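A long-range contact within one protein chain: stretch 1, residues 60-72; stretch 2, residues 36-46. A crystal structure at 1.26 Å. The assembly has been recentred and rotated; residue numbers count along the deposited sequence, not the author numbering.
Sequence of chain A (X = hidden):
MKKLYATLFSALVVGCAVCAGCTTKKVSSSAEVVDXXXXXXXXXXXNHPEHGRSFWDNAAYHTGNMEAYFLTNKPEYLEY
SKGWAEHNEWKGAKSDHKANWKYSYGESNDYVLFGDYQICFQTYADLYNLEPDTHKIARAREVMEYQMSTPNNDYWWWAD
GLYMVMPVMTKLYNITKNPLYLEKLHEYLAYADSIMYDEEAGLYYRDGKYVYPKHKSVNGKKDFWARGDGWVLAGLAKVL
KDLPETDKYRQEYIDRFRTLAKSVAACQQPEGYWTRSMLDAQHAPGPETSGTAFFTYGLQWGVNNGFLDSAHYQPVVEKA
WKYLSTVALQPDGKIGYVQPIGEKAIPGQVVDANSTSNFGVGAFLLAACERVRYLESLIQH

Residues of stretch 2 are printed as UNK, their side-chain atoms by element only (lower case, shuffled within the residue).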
# COMPACT_ATOMS: atom_id res chain seq x y z
N ALA A 60 -0.71 -0.43 8.09
CA ALA A 60 -0.96 -1.00 6.78
C ALA A 60 -2.03 -2.07 6.86
O ALA A 60 -2.91 -2.14 5.99
CB ALA A 60 0.34 -1.52 6.16
N TYR A 61 -1.98 -2.93 7.87
CA TYR A 61 -3.05 -3.87 8.12
C TYR A 61 -4.39 -3.13 8.18
O TYR A 61 -5.36 -3.55 7.55
CB TYR A 61 -2.83 -4.71 9.41
CG TYR A 61 -4.12 -5.38 9.78
CD1 TYR A 61 -4.59 -6.49 9.09
CD2 TYR A 61 -4.97 -4.81 10.72
CE1 TYR A 61 -5.86 -7.02 9.33
CE2 TYR A 61 -6.21 -5.35 10.97
CZ TYR A 61 -6.66 -6.43 10.27
OH TYR A 61 -7.94 -6.91 10.52
N HIS A 62 -4.44 -2.04 8.94
CA HIS A 62 -5.70 -1.34 9.11
C HIS A 62 -6.25 -0.77 7.82
O HIS A 62 -7.47 -0.71 7.65
CB HIS A 62 -5.61 -0.31 10.25
CG HIS A 62 -5.71 -0.96 11.59
ND1 HIS A 62 -6.92 -1.34 12.13
CD2 HIS A 62 -4.73 -1.43 12.41
CE1 HIS A 62 -6.67 -2.01 13.24
NE2 HIS A 62 -5.36 -2.08 13.44
N THR A 63 -5.38 -0.39 6.88
CA THR A 63 -5.88 0.04 5.59
C THR A 63 -6.64 -1.10 4.90
O THR A 63 -7.64 -0.86 4.22
CB THR A 63 -4.84 0.69 4.67
OG1 THR A 63 -3.90 -0.28 4.18
CG2 THR A 63 -4.14 1.81 5.31
N GLY A 64 -6.16 -2.32 5.06
CA GLY A 64 -6.84 -3.47 4.53
C GLY A 64 -8.12 -3.82 5.27
O GLY A 64 -9.13 -4.23 4.67
N ASN A 65 -8.08 -3.74 6.60
CA ASN A 65 -9.29 -3.97 7.39
C ASN A 65 -10.40 -2.98 7.02
O ASN A 65 -11.56 -3.38 6.88
CB ASN A 65 -8.96 -3.88 8.87
CG ASN A 65 -10.17 -4.21 9.74
OD1 ASN A 65 -10.78 -5.26 9.57
ND2 ASN A 65 -10.52 -3.30 10.65
N MET A 66 -10.03 -1.72 6.86
CA MET A 66 -10.99 -0.73 6.45
C MET A 66 -11.57 -1.05 5.10
O MET A 66 -12.80 -0.93 4.90
CB MET A 66 -10.44 0.68 6.51
CG MET A 66 -10.20 1.18 7.94
SD MET A 66 -11.59 1.05 9.11
CE MET A 66 -12.82 2.10 8.34
N GLU A 67 -10.73 -1.49 4.15
CA GLU A 67 -11.25 -1.92 2.86
C GLU A 67 -12.28 -3.04 3.01
O GLU A 67 -13.33 -3.02 2.35
CB GLU A 67 -10.10 -2.37 1.97
CG GLU A 67 -10.44 -2.47 0.50
CD GLU A 67 -10.45 -1.15 -0.22
OE1 GLU A 67 -10.96 -1.13 -1.34
OE2 GLU A 67 -9.93 -0.14 0.31
N ALA A 68 -11.95 -4.04 3.83
CA ALA A 68 -12.87 -5.15 4.06
C ALA A 68 -14.19 -4.67 4.70
O ALA A 68 -15.25 -5.18 4.35
CB ALA A 68 -12.20 -6.21 4.93
N TYR A 69 -14.12 -3.68 5.59
CA TYR A 69 -15.33 -3.11 6.18
C TYR A 69 -16.14 -2.40 5.12
O TYR A 69 -17.36 -2.55 5.06
CB TYR A 69 -14.99 -2.16 7.34
CG TYR A 69 -16.24 -1.58 7.92
CD1 TYR A 69 -17.15 -2.40 8.57
CD2 TYR A 69 -16.58 -0.25 7.71
CE1 TYR A 69 -18.32 -1.89 9.06
CE2 TYR A 69 -17.78 0.27 8.21
CZ TYR A 69 -18.64 -0.57 8.87
OH TYR A 69 -19.82 -0.06 9.35
N PHE A 70 -15.49 -1.59 4.29
CA PHE A 70 -16.23 -0.90 3.22
C PHE A 70 -16.92 -1.89 2.29
O PHE A 70 -18.03 -1.63 1.79
CB PHE A 70 -15.30 -0.03 2.38
CG PHE A 70 -14.65 1.08 3.12
CD1 PHE A 70 -15.16 1.60 4.29
CD2 PHE A 70 -13.45 1.59 2.64
CE1 PHE A 70 -14.53 2.63 4.95
CE2 PHE A 70 -12.82 2.63 3.29
CZ PHE A 70 -13.36 3.15 4.45
N LEU A 71 -16.28 -3.02 2.00
CA LEU A 71 -16.87 -4.03 1.11
C LEU A 71 -18.01 -4.79 1.76
O LEU A 71 -19.03 -5.00 1.11
CB LEU A 71 -15.80 -5.03 0.66
CG LEU A 71 -16.24 -6.03 -0.38
CD1 LEU A 71 -16.19 -5.39 -1.75
CD2 LEU A 71 -15.33 -7.26 -0.37
N THR A 72 -17.81 -5.22 3.00
CA THR A 72 -18.70 -6.21 3.62
C THR A 72 -19.60 -5.66 4.71
O THR A 72 -20.55 -6.34 5.11
CB THR A 72 -17.90 -7.36 4.27
OG1 THR A 72 -17.18 -6.91 5.42
CG2 THR A 72 -16.95 -8.00 3.30
N UNK A 36 -13.36 -15.96 1.55
CA UNK A 36 -11.93 -15.89 1.82
C UNK A 36 -11.58 -14.64 2.64
O UNK A 36 -10.82 -14.73 3.61
c UNK A 36 -11.14 -15.92 0.49
c UNK A 36 -11.17 -17.32 -0.10
c UNK A 36 -9.72 -15.43 0.68
c UNK A 36 -10.69 -17.44 -1.54
N UNK A 37 -12.14 -13.50 2.28
CA UNK A 37 -11.90 -12.28 3.04
C UNK A 37 -12.25 -12.45 4.52
O UNK A 37 -11.46 -12.10 5.38
c UNK A 37 -12.69 -11.09 2.43
c UNK A 37 -12.05 -10.69 1.10
c UNK A 37 -12.75 -9.88 3.35
c UNK A 37 -12.94 -9.85 0.20
N UNK A 38 -13.42 -13.03 4.80
CA UNK A 38 -13.80 -13.24 6.19
C UNK A 38 -12.89 -14.26 6.90
O UNK A 38 -12.55 -14.10 8.07
c UNK A 38 -17.25 -12.48 5.09
n UNK A 38 -17.73 -11.20 5.12
c UNK A 38 -15.26 -13.63 6.29
n UNK A 38 -16.03 -11.25 6.42
c UNK A 38 -16.17 -12.52 5.90
c UNK A 38 -16.97 -10.47 5.91
N UNK A 39 -12.47 -15.30 6.18
CA UNK A 39 -11.58 -16.29 6.77
C UNK A 39 -10.22 -15.65 7.15
O UNK A 39 -9.70 -15.87 8.22
c UNK A 39 -11.38 -17.45 5.80
n UNK A 39 -8.94 -20.27 3.29
c UNK A 39 -10.60 -18.63 6.34
c UNK A 39 -10.49 -19.74 5.30
c UNK A 39 -9.84 -19.28 3.97
N UNK A 40 -9.69 -14.86 6.24
CA UNK A 40 -8.41 -14.21 6.41
C UNK A 40 -8.46 -13.16 7.52
O UNK A 40 -7.59 -13.09 8.39
c UNK A 40 -7.95 -13.60 5.07
c UNK A 40 -7.60 -14.73 4.10
c UNK A 40 -6.79 -12.66 5.21
N UNK A 41 -9.44 -12.27 7.43
CA UNK A 41 -9.52 -11.19 8.38
C UNK A 41 -9.89 -11.70 9.76
O UNK A 41 -9.38 -11.24 10.78
c UNK A 41 -10.44 -10.09 7.89
o UNK A 41 -8.91 -8.51 8.72
c UNK A 41 -10.06 -8.72 8.37
n UNK A 41 -10.98 -7.77 8.36
N UNK A 42 -10.77 -12.70 9.80
CA UNK A 42 -11.10 -13.36 11.05
C UNK A 42 -9.90 -14.03 11.70
O UNK A 42 -9.71 -13.93 12.93
N UNK A 43 -9.10 -14.74 10.90
CA UNK A 43 -7.88 -15.38 11.41
C UNK A 43 -6.99 -14.31 12.06
O UNK A 43 -6.46 -14.50 13.16
c UNK A 43 -4.70 -16.03 10.55
c UNK A 43 -3.48 -16.55 10.94
c UNK A 43 -5.80 -17.99 11.28
c UNK A 43 -3.43 -17.80 11.50
c UNK A 43 -5.87 -16.74 10.71
c UNK A 43 -4.58 -18.54 11.66
c UNK A 43 -7.17 -16.14 10.29
o UNK A 43 -2.22 -18.30 11.87
N UNK A 44 -6.79 -13.22 11.33
CA UNK A 44 -5.89 -12.20 11.83
C UNK A 44 -6.41 -11.63 13.16
O UNK A 44 -5.69 -11.51 14.16
n UNK A 44 -3.96 -8.31 12.41
c UNK A 44 -0.64 -9.75 11.84
c UNK A 44 -4.74 -10.11 11.34
c UNK A 44 -2.86 -9.04 12.04
c UNK A 44 -1.52 -8.84 12.31
c UNK A 44 -1.05 -10.90 11.17
c UNK A 44 -3.35 -10.22 11.39
c UNK A 44 -5.67 -11.10 10.82
c UNK A 44 -2.43 -11.16 10.95
c UNK A 44 -5.07 -8.94 11.98
N UNK A 45 -7.68 -11.25 13.17
CA UNK A 45 -8.23 -10.59 14.37
C UNK A 45 -8.31 -11.54 15.58
O UNK A 45 -8.04 -11.13 16.71
n UNK A 45 -10.52 -7.05 11.83
c UNK A 45 -10.66 -8.05 12.70
c UNK A 45 -9.56 -9.93 14.06
c UNK A 45 -9.39 -8.77 13.10
o UNK A 45 -11.76 -8.39 13.15
N UNK A 46 -8.61 -12.81 15.30
CA UNK A 46 -8.62 -13.82 16.36
C UNK A 46 -7.26 -13.97 17.01
O UNK A 46 -7.15 -14.16 18.22
c UNK A 46 -8.93 -16.32 16.78
o UNK A 46 -10.47 -15.04 15.45
c UNK A 46 -9.10 -15.18 15.79

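Position 36 carries four carbons, forked at the first, with one arm two carbons long, which is the pattern of isoleucine. Ile36 lies out of reach of stretch 1; its O accepts the backbone hydrogen bond from position 40. At a partly exposed helix position such a chain offers apolar surface.

Position 37 repeats the same four-carbon fork, but here the CA-to-CB bond points toward stretch 1, and the carbons meet a methyl and a leucine side chain. It is Ile37. Its CG2 lies 4.0 Å from Ala68 CB and its CD1 3.6 Å from Leu71 CD2, so both arms of the fork find apolar partners. The CA atoms of Ala68 and Ile37 are 7.3 Å apart, and the Ala68 methyl lies in this close approach.

At position 38 one carbon leads to a five-membered ring of three carbons and two nitrogens, and a ring carbon packs on Thr72 CG2; only histidine has such a ring. The bond to CB of His38 points sideways, yet the ring end comes nearer, bringing CE1 3.6 Å from Thr72 CG2. ND1 is hydrogen-bonded elsewhere in the structure, so the ring can offer carbon to the methyl while a nitrogen is satisfied.

Position 39 has four carbons in a row ending in nitrogen: Lys39. It is out of reach of stretch 1, and its partly exposed place suits a long charged chain.

Position 40 has one carbon carrying two more, the compact fork of valine. Val40 is buried but makes no contact with stretch 1; an apolar chain suits such surroundings.

Position 41 shows two carbons, the second bearing one oxygen and one nitrogen; its CA-to-CB bond points toward stretch 1, and its oxygen and nitrogen meet a tyrosine hydroxyl and an asparagine oxygen there. This is Asn41, whose amide serves in both roles. Its OD1 accepts a hydrogen bond from Tyr61 OH at 2.6 Å, while its ND2 donates to Asn65 OD1 at 2.8 Å.

Position 42 has no side-chain atoms and is Gly42. An ideal CB would lie 2.8 Å from His38 O, a clash in this geometry.

Position 43, one carbon and a six-carbon ring bearing an oxygen, is out of reach. A partly exposed tyrosine such as Tyr43 can pack its ring while its hydroxyl stays accessible to solvent.

Position 44 has one carbon followed by fused five- and six-membered rings holding eight carbons and one nitrogen, lying over the Tyr61 ring: Trp44. Its five-membered ring stacks face to face with the Tyr61 ring, centroids 4.1 Å apart and planes at 28°; Trp44 CD1 comes within 3.4 Å of Tyr61 CE1.

Position 45 has three carbons, the third carrying oxygen and nitrogen, and the nitrogen meets Tyr61 OH. The longer amide of Gln45 starts sideways but reaches inward, its NE2 donating to Tyr61 OH at 2.9 Å.

Position 46, one carbon carrying an oxygen and a carbon, is Thr46. It is exposed, and its OG1 donates to Gly42 O at 2.9 Å.

The helices run at 140°, with axes 11.3 Å apart at closest approach. Apolar packing around Ile37 gives way to a network of amides around the Tyr61 hydroxyl, buried except at partly exposed Gln45, in which that hydroxyl both donates and accepts while its ring face stacks on Trp44.

Stretch 2 36-46: IIHKVNGYWQT
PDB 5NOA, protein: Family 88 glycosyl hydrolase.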